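PDB 3III: CocE/NonD family hydrolase from Staphylococcus aureus subsp. aureus COL, which probably hydrolyses ester or amide bonds as an alpha/beta-hydrolase related to the cocaine esterases and X-Pro dipeptidyl-peptidases. Local coordinates for residues V70-T75 with E106-G111; G167-A172 with R297-S302; W291-G296 with A305-E310. All coordinates share one frame; numbering follows the deposited sequence.

Interaction 1. Residues V70-T75 with E106-G111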
ATOM      1  N   VAL A  70      -0.189 -18.775 -12.182  1.00  5.97           N
ATOM      2  CA  VAL A  70      -0.450 -17.560 -11.431  1.00  6.52           C
ATOM      3  C   VAL A  70      -0.735 -17.991  -9.994  1.00  7.52           C
ATOM      4  O   VAL A  70      -1.544 -18.887  -9.768  1.00  8.28           O
ATOM      5  CB  VAL A  70      -1.664 -16.790 -11.976  1.00  6.36           C
ATOM      6  CG1 VAL A  70      -1.948 -15.529 -11.097  1.00  4.69           C
ATOM      7  CG2 VAL A  70      -1.452 -16.390 -13.494  1.00  5.41           C
HETATM    8  N   MSE A  71      -0.037 -17.403  -9.021  1.00  7.70           N
HETATM    9  CA  MSE A  71      -0.191 -17.809  -7.609  1.00  8.12           C
HETATM   10  C   MSE A  71      -0.411 -16.624  -6.704  1.00  7.18           C
HETATM   11  O   MSE A  71       0.091 -15.523  -6.999  1.00  7.79           O
HETATM   12  CB  MSE A  71       1.070 -18.520  -7.142  1.00  9.33           C
HETATM   13  CG  MSE A  71       0.917 -19.161  -5.748  1.00  8.88           C
HETATM   14 SE   MSE A  71       2.551 -20.221  -5.329  1.00 17.56          SE
HETATM   15  CE  MSE A  71       2.327 -21.638  -6.682  1.00  6.11           C
ATOM     16  N   SER A  72      -1.251 -16.797  -5.675  1.00  7.65           N
ATOM     17  CA  SER A  72      -1.320 -15.846  -4.585  1.00  6.12           C
ATOM     18  C   SER A  72      -1.374 -16.594  -3.265  1.00  6.88           C
ATOM     19  O   SER A  72      -1.833 -17.789  -3.169  1.00  6.66           O
ATOM     20  CB  SER A  72      -2.513 -14.887  -4.717  1.00  6.73           C
ATOM     21  OG  SER A  72      -3.726 -15.551  -4.398  1.00  9.17           O
ATOM     22  N   ALA A  73      -0.942 -15.904  -2.205  1.00  5.96           N
ATOM     23  CA  ALA A  73      -0.918 -16.515  -0.861  1.00  6.08           C
ATOM     24  C   ALA A  73      -1.187 -15.502   0.260  1.00  6.80           C
ATOM     25  O   ALA A  73      -0.656 -14.396   0.279  1.00  6.79           O
ATOM     26  CB  ALA A  73       0.381 -17.224  -0.630  1.00  5.49           C
ATOM     27  N   ASP A  74      -1.994 -15.930   1.238  1.00  8.19           N
ATOM     28  CA  ASP A  74      -2.343 -15.139   2.377  1.00  6.58           C
ATOM     29  C   ASP A  74      -2.847 -16.057   3.497  1.00  6.13           C
ATOM     30  O   ASP A  74      -2.845 -17.273   3.382  1.00  6.14           O
ATOM     31  CB  ASP A  74      -3.428 -14.118   1.978  1.00  6.96           C
ATOM     32  CG  ASP A  74      -4.617 -14.775   1.406  1.00  7.95           C
ATOM     33  OD1 ASP A  74      -5.353 -15.411   2.176  1.00  8.08           O
ATOM     34  OD2 ASP A  74      -4.753 -14.743   0.170  1.00 13.03           O
ATOM     35  N   THR A  75      -3.198 -15.443   4.604  1.00  5.07           N
ATOM     36  CA  THR A  75      -3.790 -16.132   5.732  1.00  4.79           C
ATOM     37  C   THR A  75      -5.248 -15.748   5.992  1.00  5.70           C
ATOM     38  O   THR A  75      -5.769 -15.947   7.076  1.00  6.40           O
ATOM     39  CB  THR A  75      -2.954 -15.921   6.982  1.00  4.44           C
ATOM     40  OG1 THR A  75      -2.840 -14.536   7.262  1.00  3.60           O
ATOM     41  CG2 THR A  75      -1.555 -16.559   6.855  1.00  4.63           C
ATOM     42  N   GLU A 106      -9.165  -9.884  -3.409  1.00 13.69           N
ATOM     43  CA  GLU A 106      -7.812  -9.452  -3.709  1.00 12.00           C
ATOM     44  C   GLU A 106      -6.996 -10.439  -4.503  1.00 11.10           C
ATOM     45  O   GLU A 106      -5.853 -10.142  -4.882  1.00 11.83           O
ATOM     46  N   SER A 107      -7.559 -11.624  -4.728  1.00 10.89           N
ATOM     47  CA  SER A 107      -6.890 -12.707  -5.396  1.00 10.94           C
ATOM     48  C   SER A 107      -7.073 -12.604  -6.916  1.00 10.12           C
ATOM     49  O   SER A 107      -8.053 -12.046  -7.412  1.00  8.28           O
ATOM     50  CB  SER A 107      -7.490 -14.077  -4.982  1.00 11.22           C
ATOM     51  OG  SER A 107      -7.563 -14.229  -3.587  1.00 11.80           O
ATOM     52  N   PRO A 108      -6.136 -13.189  -7.651  1.00  9.81           N
ATOM     53  CA  PRO A 108      -6.377 -13.407  -9.094  1.00 10.24           C
ATOM     54  C   PRO A 108      -7.578 -14.275  -9.332  1.00  9.35           C
ATOM     55  O   PRO A 108      -7.717 -15.307  -8.683  1.00 12.53           O
ATOM     56  CB  PRO A 108      -5.128 -14.149  -9.558  1.00 11.61           C
ATOM     57  CG  PRO A 108      -4.116 -14.034  -8.518  1.00 11.31           C
ATOM     58  CD  PRO A 108      -4.820 -13.677  -7.203  1.00  9.92           C
ATOM     59  N   ASP A 109      -8.449 -13.874 -10.251  1.00  8.79           N
ATOM     60  CA  ASP A 109      -9.743 -14.534 -10.476  1.00  8.54           C
ATOM     61  C   ASP A 109      -9.517 -15.661 -11.468  1.00  9.40           C
ATOM     62  O   ASP A 109      -9.088 -15.424 -12.608  1.00  8.41           O
ATOM     63  CB  ASP A 109     -10.717 -13.511 -11.101  1.00  9.39           C
ATOM     64  CG  ASP A 109     -12.108 -14.053 -11.301  1.00  7.73           C
ATOM     65  OD1 ASP A 109     -12.358 -15.285 -11.217  1.00  9.94           O
ATOM     66  OD2 ASP A 109     -12.982 -13.190 -11.533  1.00 10.20           O
ATOM     67  N   PRO A 110      -9.750 -16.889 -11.067  1.00  9.41           N
ATOM     68  CA  PRO A 110      -9.584 -17.942 -12.065  1.00 10.11           C
ATOM     69  C   PRO A 110     -10.510 -17.846 -13.293  1.00  9.02           C
ATOM     70  O   PRO A 110     -10.177 -18.399 -14.334  1.00  9.14           O
ATOM     71  CB  PRO A 110      -9.835 -19.219 -11.279  1.00 10.65           C
ATOM     72  CG  PRO A 110     -10.444 -18.822 -10.060  1.00 11.58           C
ATOM     73  CD  PRO A 110     -10.066 -17.439  -9.735  1.00 11.35           C
ATOM     74  N   GLY A 111     -11.631 -17.143 -13.177  1.00  8.97           N
ATOM     75  CA  GLY A 111     -12.530 -16.932 -14.290  1.00  9.34           C
ATOM     76  C   GLY A 111     -11.912 -15.997 -15.352  1.00  8.36           C
ATOM     77  O   GLY A 111     -12.407 -15.937 -16.493  1.00  6.62           O
TER
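V70 meets the ring of P108 at the start of the contact: its CG1 methyl lies 3.7 Å from P108 CG, and P108 CB is almost as close. The methyl gets there because CG1 stands anti to the backbone N of V70 (chi1 177°). M71, modelled as selenomethionine, turns to the other face of the strand, against Y146 and A153 of helix 140-154. S72 comes back to the loop, and its OG reaches within 3.5 Å of P108 CD, with CB of S72 beside the same ring carbon. The polar partner of that hydroxyl is the amine of K122, which also bonds S107 OG and forms a salt bridge with D74. Further along, D74 packs on Y170 and L171. On the loop side, D109 caps helix 110-113 by taking the N-H of G111 on OD1, 2.8 Å away, from well above the carboxylate plane. No hydrogen bond spans the two segments, so the proline ring packs on one face of strand 67-74, an interior strand of the alpha/beta-hydrolase sheet, through van der Waals contacts of the V70 methyl and the S72 side chain with ring carbons, while the buried polar groups beside it share one lysine from strand 119-124.

Interaction 2. Residues G167-A172 with R297-S302. With PLM (palmitic acid), chain G.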
ATOM      1  N   GLY A 167      -1.519 -10.258  -6.783  1.00  8.40           N
ATOM      2  CA  GLY A 167      -2.543 -10.043  -5.801  1.00  8.88           C
ATOM      3  C   GLY A 167      -2.374  -8.718  -5.046  1.00  8.97           C
ATOM      4  O   GLY A 167      -1.356  -8.054  -5.183  1.00  6.14           O
ATOM      5  N   VAL A 168      -3.376  -8.409  -4.216  1.00  8.71           N
ATOM      6  CA  VAL A 168      -3.533  -7.088  -3.584  1.00  8.90           C
ATOM      7  C   VAL A 168      -3.355  -7.212  -2.081  1.00  8.02           C
ATOM      8  O   VAL A 168      -3.776  -8.227  -1.482  1.00  8.77           O
ATOM      9  CB  VAL A 168      -4.966  -6.529  -3.899  1.00 10.62           C
ATOM     10  CG1 VAL A 168      -5.194  -5.175  -3.257  1.00  7.95           C
ATOM     11  CG2 VAL A 168      -5.130  -6.448  -5.484  1.00 10.84           C
ATOM     12  N   SER A 169      -2.786  -6.163  -1.499  1.00  7.20           N
ATOM     13  CA  SER A 169      -2.716  -5.926  -0.052  1.00  7.52           C
ATOM     14  C   SER A 169      -1.877  -7.060   0.578  1.00  7.92           C
ATOM     15  O   SER A 169      -0.721  -7.205   0.227  1.00  8.11           O
ATOM     16  CB  SER A 169      -4.116  -5.786   0.545  1.00  8.40           C
ATOM     17  OG  SER A 169      -4.010  -5.471   1.929  1.00 10.02           O
ATOM     18  N   TYR A 170      -2.413  -7.867   1.490  1.00  9.26           N
ATOM     19  CA  TYR A 170      -1.610  -8.978   2.103  1.00  9.56           C
ATOM     20  C   TYR A 170      -0.987  -9.850   0.975  1.00  9.46           C
ATOM     21  O   TYR A 170       0.165 -10.261   1.060  1.00  9.76           O
ATOM     22  CB  TYR A 170      -2.498  -9.864   2.970  1.00 10.58           C
ATOM     23  CG  TYR A 170      -1.838 -10.782   3.959  1.00 10.23           C
ATOM     24  CD1 TYR A 170      -2.092 -10.627   5.323  1.00 10.67           C
ATOM     25  CD2 TYR A 170      -1.054 -11.868   3.555  1.00  8.67           C
ATOM     26  CE1 TYR A 170      -1.531 -11.493   6.268  1.00  8.53           C
ATOM     27  CE2 TYR A 170      -0.464 -12.741   4.491  1.00  8.95           C
ATOM     28  CZ  TYR A 170      -0.713 -12.531   5.858  1.00 10.33           C
ATOM     29  OH  TYR A 170      -0.162 -13.407   6.788  1.00  9.07           O
ATOM     30  N   LEU A 171      -1.756 -10.078  -0.098  1.00  9.07           N
ATOM     31  CA  LEU A 171      -1.331 -10.861  -1.239  1.00  8.35           C
ATOM     32  C   LEU A 171      -0.184 -10.209  -2.046  1.00  8.83           C
ATOM     33  O   LEU A 171       0.447 -10.873  -2.888  1.00 10.44           O
ATOM     34  CB  LEU A 171      -2.528 -11.229  -2.135  1.00  8.82           C
ATOM     35  CG  LEU A 171      -3.699 -12.056  -1.533  1.00  8.45           C
ATOM     36  CD1 LEU A 171      -4.484 -11.380  -0.461  1.00 10.10           C
ATOM     37  CD2 LEU A 171      -4.608 -12.445  -2.728  1.00  8.63           C
ATOM     38  N   ALA A 172      -0.002  -8.899  -1.881  1.00  8.73           N
ATOM     39  CA  ALA A 172       1.133  -8.143  -2.421  1.00  7.67           C
ATOM     40  C   ALA A 172       2.319  -8.133  -1.467  1.00  8.04           C
ATOM     41  O   ALA A 172       3.481  -8.333  -1.895  1.00  7.72           O
ATOM     42  CB  ALA A 172       0.713  -6.692  -2.781  1.00  6.35           C
ATOM     43  N   ARG A 297      -7.225   6.329  -7.719  1.00  8.89           N
ATOM     44  CA  ARG A 297      -8.568   5.745  -7.663  1.00  8.72           C
ATOM     45  C   ARG A 297      -8.633   4.684  -6.549  1.00  9.21           C
ATOM     46  O   ARG A 297      -7.781   4.657  -5.661  1.00  7.79           O
ATOM     47  CB  ARG A 297      -8.885   5.137  -9.034  1.00  8.95           C
ATOM     48  CG  ARG A 297      -8.546   6.071 -10.277  1.00  8.49           C
ATOM     49  CD  ARG A 297      -9.376   7.284 -10.227  1.00  9.42           C
ATOM     50  NE  ARG A 297      -8.939   8.284 -11.213  1.00  7.95           N
ATOM     51  CZ  ARG A 297      -9.465   8.487 -12.412  1.00 12.10           C
ATOM     52  NH1 ARG A 297     -10.448   7.721 -12.872  1.00 13.54           N
ATOM     53  NH2 ARG A 297      -8.939   9.456 -13.181  1.00 15.24           N
ATOM     54  N   LYS A 298      -9.664   3.834  -6.569  1.00  8.55           N
ATOM     55  CA  LYS A 298      -9.892   2.888  -5.495  1.00  9.54           C
ATOM     56  C   LYS A 298      -9.106   1.563  -5.716  1.00  8.95           C
ATOM     57  O   LYS A 298      -8.838   1.161  -6.848  1.00  9.42           O
ATOM     58  CB  LYS A 298     -11.418   2.661  -5.350  1.00 10.28           C
ATOM     59  CG  LYS A 298     -12.186   3.791  -4.736  1.00  9.70           C
ATOM     60  CD  LYS A 298     -13.704   3.716  -5.049  1.00  8.20           C
ATOM     61  CE  LYS A 298     -14.472   4.930  -4.609  1.00  9.01           C
ATOM     62  NZ  LYS A 298     -14.468   5.287  -3.140  1.00  6.26           N
ATOM     63  N   GLU A 299      -8.775   0.891  -4.633  1.00  9.52           N
ATOM     64  CA  GLU A 299      -7.782  -0.205  -4.605  1.00 10.01           C
ATOM     65  C   GLU A 299      -8.164  -1.472  -5.356  1.00  9.70           C
ATOM     66  O   GLU A 299      -7.557  -1.783  -6.406  1.00 10.11           O
ATOM     67  CB  GLU A 299      -7.416  -0.511  -3.146  1.00  9.57           C
ATOM     68  CG  GLU A 299      -6.473  -1.678  -2.844  1.00 11.08           C
ATOM     69  CD  GLU A 299      -6.302  -1.891  -1.346  1.00 11.94           C
ATOM     70  OE1 GLU A 299      -6.764  -1.015  -0.580  1.00 15.87           O
ATOM     71  OE2 GLU A 299      -5.753  -2.909  -0.883  1.00 14.01           O
ATOM     72  N   TRP A 300      -9.139  -2.202  -4.827  1.00 10.16           N
ATOM     73  CA  TRP A 300      -9.586  -3.454  -5.454  1.00 10.24           C
ATOM     74  C   TRP A 300     -10.325  -3.142  -6.761  1.00 10.28           C
ATOM     75  O   TRP A 300     -10.233  -3.902  -7.728  1.00 11.31           O
ATOM     76  CB  TRP A 300     -10.470  -4.293  -4.517  1.00 11.04           C
ATOM     77  CG  TRP A 300      -9.732  -4.798  -3.311  1.00 12.72           C
ATOM     78  CD1 TRP A 300      -8.880  -5.876  -3.249  1.00 13.56           C
ATOM     79  CD2 TRP A 300      -9.744  -4.229  -2.001  1.00 14.71           C
ATOM     80  NE1 TRP A 300      -8.372  -6.007  -1.983  1.00 12.60           N
ATOM     81  CE2 TRP A 300      -8.863  -4.998  -1.203  1.00 12.77           C
ATOM     82  CE3 TRP A 300     -10.405  -3.130  -1.428  1.00 16.64           C
ATOM     83  CZ2 TRP A 300      -8.660  -4.747   0.145  1.00 13.54           C
ATOM     84  CZ3 TRP A 300     -10.195  -2.852  -0.102  1.00 16.14           C
ATOM     85  CH2 TRP A 300      -9.304  -3.647   0.681  1.00 15.52           C
ATOM     86  N   GLU A 301     -11.054  -2.032  -6.818  1.00  8.73           N
ATOM     87  CA  GLU A 301     -11.688  -1.626  -8.072  1.00 10.01           C
ATOM     88  C   GLU A 301     -10.678  -1.521  -9.248  1.00  9.95           C
ATOM     89  O   GLU A 301     -10.904  -2.051 -10.348  1.00  8.70           O
ATOM     90  CB  GLU A 301     -12.456  -0.333  -7.864  1.00  9.14           C
ATOM     91  CG  GLU A 301     -13.000   0.298  -9.201  1.00 12.33           C
ATOM     92  CD  GLU A 301     -13.605   1.650  -8.921  1.00 10.12           C
ATOM     93  OE1 GLU A 301     -14.714   1.685  -8.268  1.00 14.86           O
ATOM     94  OE2 GLU A 301     -12.997   2.652  -9.335  1.00 12.30           O
ATOM     95  N   SER A 302      -9.528  -0.905  -9.002  1.00  9.35           N
ATOM     96  CA  SER A 302      -8.573  -0.719 -10.035  1.00 10.14           C
ATOM     97  C   SER A 302      -7.875  -2.066 -10.412  1.00 10.16           C
ATOM     98  O   SER A 302      -7.582  -2.278 -11.593  1.00 11.35           O
ATOM     99  CB  SER A 302      -7.526   0.325  -9.681  1.00 11.15           C
ATOM    100  OG  SER A 302      -8.061   1.625  -9.411  1.00 13.50           O
TER
HETATM  101  C1  PLM G 566      -6.639  -5.969   3.780  1.00 22.11           C
HETATM  102  O1  PLM G 566      -5.628  -6.635   3.571  1.00 21.78           O
HETATM  103  O2  PLM G 566      -6.765  -4.896   3.163  1.00 22.36           O
HETATM  104  C2  PLM G 566      -7.637  -6.453   4.782  1.00 22.10           C
HETATM  105  C3  PLM G 566      -8.932  -5.659   4.749  1.00 22.76           C
HETATM  106  C4  PLM G 566     -10.054  -6.196   5.637  1.00 22.59           C
HETATM  107  C5  PLM G 566     -11.445  -5.554   5.355  1.00 23.09           C
HETATM  108  C6  PLM G 566     -12.460  -5.553   6.530  1.00 23.41           C
HETATM  109  C7  PLM G 566     -13.901  -6.080   6.319  1.00 23.78           C
HETATM  110  C8  PLM G 566     -15.023  -5.041   6.052  1.00 23.33           C
HETATM  111  O   HOH W   1      -6.571  -7.972  -0.924  1.00 14.04           O
HETATM  112  O   HOH W   2      -5.551  -2.948   1.676  1.00 12.68           O
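V168 and W300 are the closest backbone pair, with CA atoms 7.3 Å apart, where strand 162-168 runs toward the first turn of helix 299-304. The first segment is a nucleophile elbow of the alpha/beta-hydrolase fold: G167, V168 and S169 turn sharply from strand into helix 170-179, and S169 adopts the strained backbone (phi 63°, psi -119°) expected at its tip. S169 is therefore probably the nucleophile, consistent with its hydrogen bond to NE2 of H274. V168 CG1 lies against both helix side chains, 3.3 Å from E299 OE2 and 3.5 Å from W300 NE1, meeting the indole obliquely. E299 runs out extended, which lays OE2 over the rim of one indole face and near S169 CB. Water joins the segments: one molecule gives a proton to V168 O and accepts from W300 NE1, while a second lies within hydrogen-bonding distance of S169 OG, E299 OE2 and PLM O2, more acceptors than it has protons for. The fatty acid's carboxylate puts O2 in the indole plane at its edge, 3.6 Å from W300 CZ2. S169 OG, anti to its own N, donates to PLM O1 at 2.6 Å.

Interaction 3. Residues W291-G296 with A305-E310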
ATOM      1  N   TRP A 291       8.483  -2.227 -13.727  1.00  9.67           N
ATOM      2  CA  TRP A 291       7.528  -1.208 -14.143  1.00  9.14           C
ATOM      3  C   TRP A 291       6.677  -0.810 -12.975  1.00  7.46           C
ATOM      4  O   TRP A 291       6.367  -1.631 -12.108  1.00  6.64           O
ATOM      5  CB  TRP A 291       6.626  -1.767 -15.263  1.00  9.52           C
ATOM      6  CG  TRP A 291       7.385  -1.950 -16.548  1.00 10.53           C
ATOM      7  CD1 TRP A 291       7.474  -1.059 -17.589  1.00 12.67           C
ATOM      8  CD2 TRP A 291       8.196  -3.073 -16.920  1.00  8.74           C
ATOM      9  NE1 TRP A 291       8.299  -1.554 -18.557  1.00 10.03           N
ATOM     10  CE2 TRP A 291       8.766  -2.781 -18.164  1.00  9.99           C
ATOM     11  CE3 TRP A 291       8.518  -4.284 -16.302  1.00  7.72           C
ATOM     12  CZ2 TRP A 291       9.609  -3.678 -18.841  1.00  9.98           C
ATOM     13  CZ3 TRP A 291       9.373  -5.187 -17.001  1.00  6.64           C
ATOM     14  CH2 TRP A 291       9.900  -4.863 -18.230  1.00  9.60           C
ATOM     15  N   LEU A 292       6.209   0.422 -12.998  1.00  7.44           N
ATOM     16  CA  LEU A 292       5.348   0.934 -11.953  1.00  8.51           C
ATOM     17  C   LEU A 292       4.111   1.582 -12.576  1.00  8.96           C
ATOM     18  O   LEU A 292       4.208   2.360 -13.557  1.00  8.01           O
ATOM     19  CB  LEU A 292       6.134   1.983 -11.126  1.00  8.97           C
ATOM     20  CG  LEU A 292       5.383   2.826 -10.109  1.00  9.59           C
ATOM     21  CD1 LEU A 292       4.875   1.922  -9.011  1.00  6.53           C
ATOM     22  CD2 LEU A 292       6.320   3.976  -9.530  1.00 11.31           C
ATOM     23  N   TYR A 293       2.952   1.285 -12.011  1.00  9.37           N
ATOM     24  CA  TYR A 293       1.707   1.938 -12.423  1.00  8.54           C
ATOM     25  C   TYR A 293       1.104   2.609 -11.181  1.00  8.59           C
ATOM     26  O   TYR A 293       0.910   1.934 -10.168  1.00  8.86           O
ATOM     27  CB  TYR A 293       0.759   0.882 -12.947  1.00  8.62           C
ATOM     28  CG  TYR A 293      -0.643   1.346 -13.245  1.00  9.28           C
ATOM     29  CD1 TYR A 293      -0.895   2.187 -14.293  1.00 12.30           C
ATOM     30  CD2 TYR A 293      -1.705   0.953 -12.440  1.00 11.17           C
ATOM     31  CE1 TYR A 293      -2.187   2.670 -14.537  1.00 17.40           C
ATOM     32  CE2 TYR A 293      -2.998   1.380 -12.696  1.00 12.93           C
ATOM     33  CZ  TYR A 293      -3.238   2.224 -13.730  1.00 12.96           C
ATOM     34  OH  TYR A 293      -4.504   2.684 -13.925  1.00 20.10           O
ATOM     35  N   VAL A 294       0.827   3.907 -11.260  1.00  8.97           N
ATOM     36  CA  VAL A 294       0.246   4.682 -10.150  1.00  8.06           C
ATOM     37  C   VAL A 294      -1.073   5.306 -10.542  1.00  8.37           C
ATOM     38  O   VAL A 294      -1.152   6.066 -11.503  1.00  9.02           O
ATOM     39  CB  VAL A 294       1.174   5.758  -9.602  1.00  9.44           C
ATOM     40  CG1 VAL A 294       0.689   6.273  -8.224  1.00  9.53           C
ATOM     41  CG2 VAL A 294       2.667   5.260  -9.480  1.00  7.64           C
ATOM     42  N   HIS A 295      -2.080   5.102  -9.704  1.00  9.19           N
ATOM     43  CA  HIS A 295      -3.374   5.761  -9.894  1.00  8.48           C
ATOM     44  C   HIS A 295      -3.865   6.406  -8.613  1.00 10.00           C
ATOM     45  O   HIS A 295      -3.399   6.051  -7.507  1.00 10.68           O
ATOM     46  CB  HIS A 295      -4.390   4.747 -10.401  1.00  8.42           C
ATOM     47  CG  HIS A 295      -4.746   3.688  -9.411  1.00  7.77           C
ATOM     48  ND1 HIS A 295      -5.643   3.924  -8.388  1.00  9.20           N
ATOM     49  CD2 HIS A 295      -4.337   2.413  -9.268  1.00  9.32           C
ATOM     50  CE1 HIS A 295      -5.768   2.824  -7.665  1.00 11.08           C
ATOM     51  NE2 HIS A 295      -4.973   1.896  -8.165  1.00  8.81           N
ATOM     52  N   GLY A 296      -4.818   7.329  -8.770  1.00  9.08           N
ATOM     53  CA  GLY A 296      -5.472   8.004  -7.659  1.00  9.09           C
ATOM     54  C   GLY A 296      -6.957   7.601  -7.507  1.00  9.32           C
ATOM     55  O   GLY A 296      -7.801   8.415  -7.114  1.00  8.81           O
ATOM     56  N   ALA A 305     -10.289  -3.972 -12.658  1.00  7.86           N
ATOM     57  CA  ALA A 305     -10.756  -3.269 -13.849  1.00  8.17           C
ATOM     58  C   ALA A 305     -10.174  -3.947 -15.072  1.00  8.05           C
ATOM     59  O   ALA A 305      -8.986  -4.336 -15.091  1.00  9.52           O
ATOM     60  CB  ALA A 305     -10.276  -1.780 -13.836  1.00  7.12           C
ATOM     61  N   ARG A 306     -10.980  -4.082 -16.114  1.00  7.91           N
ATOM     62  CA  ARG A 306     -10.554  -4.824 -17.301  1.00  8.48           C
ATOM     63  C   ARG A 306      -9.219  -4.293 -17.892  1.00  8.26           C
ATOM     64  O   ARG A 306      -8.373  -5.094 -18.259  1.00  6.48           O
ATOM     65  CB  ARG A 306     -11.654  -4.837 -18.366  1.00  8.23           C
ATOM     66  CG  ARG A 306     -11.351  -5.713 -19.637  1.00  6.76           C
ATOM     67  CD  ARG A 306     -11.146  -7.187 -19.270  1.00  6.95           C
ATOM     68  NE  ARG A 306     -11.080  -8.055 -20.437  1.00  7.74           N
ATOM     69  CZ  ARG A 306     -12.132  -8.492 -21.123  1.00  8.56           C
ATOM     70  NH1 ARG A 306     -11.931  -9.313 -22.185  1.00  9.32           N
ATOM     71  NH2 ARG A 306     -13.368  -8.156 -20.752  1.00 10.24           N
ATOM     72  N   GLU A 307      -9.016  -2.969 -17.988  1.00  8.62           N
ATOM     73  CA  GLU A 307      -7.750  -2.513 -18.542  1.00  9.68           C
ATOM     74  C   GLU A 307      -6.558  -2.966 -17.731  1.00  9.20           C
ATOM     75  O   GLU A 307      -5.501  -3.179 -18.324  1.00  9.44           O
ATOM     76  CB  GLU A 307      -7.679  -0.993 -18.747  1.00 10.77           C
ATOM     77  CG  GLU A 307      -7.797  -0.210 -17.539  1.00 16.30           C
ATOM     78  CD  GLU A 307      -7.555   1.301 -17.822  1.00 23.00           C
ATOM     79  OE1 GLU A 307      -7.728   1.750 -18.961  1.00 16.45           O
ATOM     80  OE2 GLU A 307      -7.196   2.006 -16.866  1.00 28.28           O
ATOM     81  N   ASN A 308      -6.708  -3.091 -16.389  1.00  8.72           N
ATOM     82  CA  ASN A 308      -5.572  -3.517 -15.565  1.00  7.06           C
ATOM     83  C   ASN A 308      -5.383  -5.008 -15.565  1.00  7.90           C
ATOM     84  O   ASN A 308      -4.230  -5.505 -15.475  1.00  6.90           O
ATOM     85  CB  ASN A 308      -5.670  -2.875 -14.154  1.00  8.13           C
ATOM     86  CG  ASN A 308      -5.437  -1.360 -14.213  1.00 10.35           C
ATOM     87  OD1 ASN A 308      -4.650  -0.898 -15.037  1.00 12.41           O
ATOM     88  ND2 ASN A 308      -6.185  -0.590 -13.428  1.00  6.78           N
ATOM     89  N   LEU A 309      -6.478  -5.767 -15.736  1.00  7.94           N
ATOM     90  CA  LEU A 309      -6.324  -7.216 -15.972  1.00  7.08           C
ATOM     91  C   LEU A 309      -5.581  -7.433 -17.290  1.00  7.88           C
ATOM     92  O   LEU A 309      -4.767  -8.320 -17.406  1.00  7.94           O
ATOM     93  CB  LEU A 309      -7.686  -7.940 -15.955  1.00  8.07           C
ATOM     94  CG  LEU A 309      -8.433  -7.916 -14.629  1.00  8.51           C
ATOM     95  CD1 LEU A 309      -9.824  -8.643 -14.761  1.00  7.95           C
ATOM     96  CD2 LEU A 309      -7.599  -8.554 -13.556  1.00  9.21           C
ATOM     97  N   GLU A 310      -5.875  -6.627 -18.325  1.00  7.04           N
ATOM     98  CA  GLU A 310      -5.236  -6.834 -19.588  1.00  7.04           C
ATOM     99  C   GLU A 310      -3.731  -6.452 -19.469  1.00  6.23           C
ATOM    100  O   GLU A 310      -2.875  -7.083 -20.099  1.00  5.90           O
ATOM    101  CB  GLU A 310      -5.920  -6.064 -20.738  1.00  7.20           C
ATOM    102  CG  GLU A 310      -7.350  -6.429 -21.105  1.00  7.72           C
ATOM    103  CD  GLU A 310      -7.435  -7.777 -21.778  1.00 11.52           C
ATOM    104  OE1 GLU A 310      -6.485  -8.127 -22.535  1.00  8.28           O
ATOM    105  OE2 GLU A 310      -8.430  -8.466 -21.533  1.00 11.41           O
TER
HETATM  106  O   HOH W   3      -4.698   3.750 -16.670  1.00 28.66           O
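Y293 and N308 form the close-packed part of this contact, the tyrosine ring from strand 290-295 meeting the amide from the first turn of helix 306-319. The two side chains cross at about a right angle and their planes are 61° apart. N308 OD1 comes obliquely to within 3.7 Å of Y293 CE2, and N308 ND2 is 3.7 Å from Y293 OH; neither is a bond between the segments. The amide is fixed from elsewhere: its OD1 accepts from NH2 of R311, one turn on in the same helix, and its ND2 donates to the carbonyl of S302. R311 also makes a cation-pi contact with the ring of Y293, so one arginine steadies both partners. With CG of Y293 anti to its backbone N (chi1 172°), the ring extends across from the sheet to the helix.

At the hydroxyl end the fit is looser. E307, exposed at its helix position, brings OE2 no nearer than 4.0 Å to Y293 OH, and a water bridges the two, 3.0 Å from Y293 OH and donating to E307 OE2 at 3.1 Å. On the outer side of the helix R306 NE pairs with E310 OE2, a salt bridge at 2.9 Å one turn along, made in the guanidinium plane and using the anti lone pair of the carboxylate.

Behind the ring, L292 and V294 face the other side of the sheet and pack on F279 of helix 275-284. Helices 299-304 and 306-319 lie on the connection between the parallel neighbours 290-295 and 333-338, which makes it a beta-alpha-beta crossover, the repeating connection of the alpha/beta-hydrolase sheet.

All three interactions border one mixed sheet, the core of the hydrolase domain. Interaction 1 closes first along the chain; interactions 2 and 3 alternate, since 291-296 leads straight into 297-302, and 305-310 follows after helix 299-304. Centres of interactions 1 and 2 lie about 11 Å apart on neighbouring strands 67-74 and 162-168, and they touch where the carbonyl of E106 meets the amide of V168. Interaction 2 is about 10 Å from interaction 3, centre to centre, and S302 OG packs against CE1 of H295. Interactions 1 and 3, about 17 Å apart, do not touch. The probable nucleophile elbow of interaction 2, with its fatty acid, thus sits between the other two, consistent with a central active site.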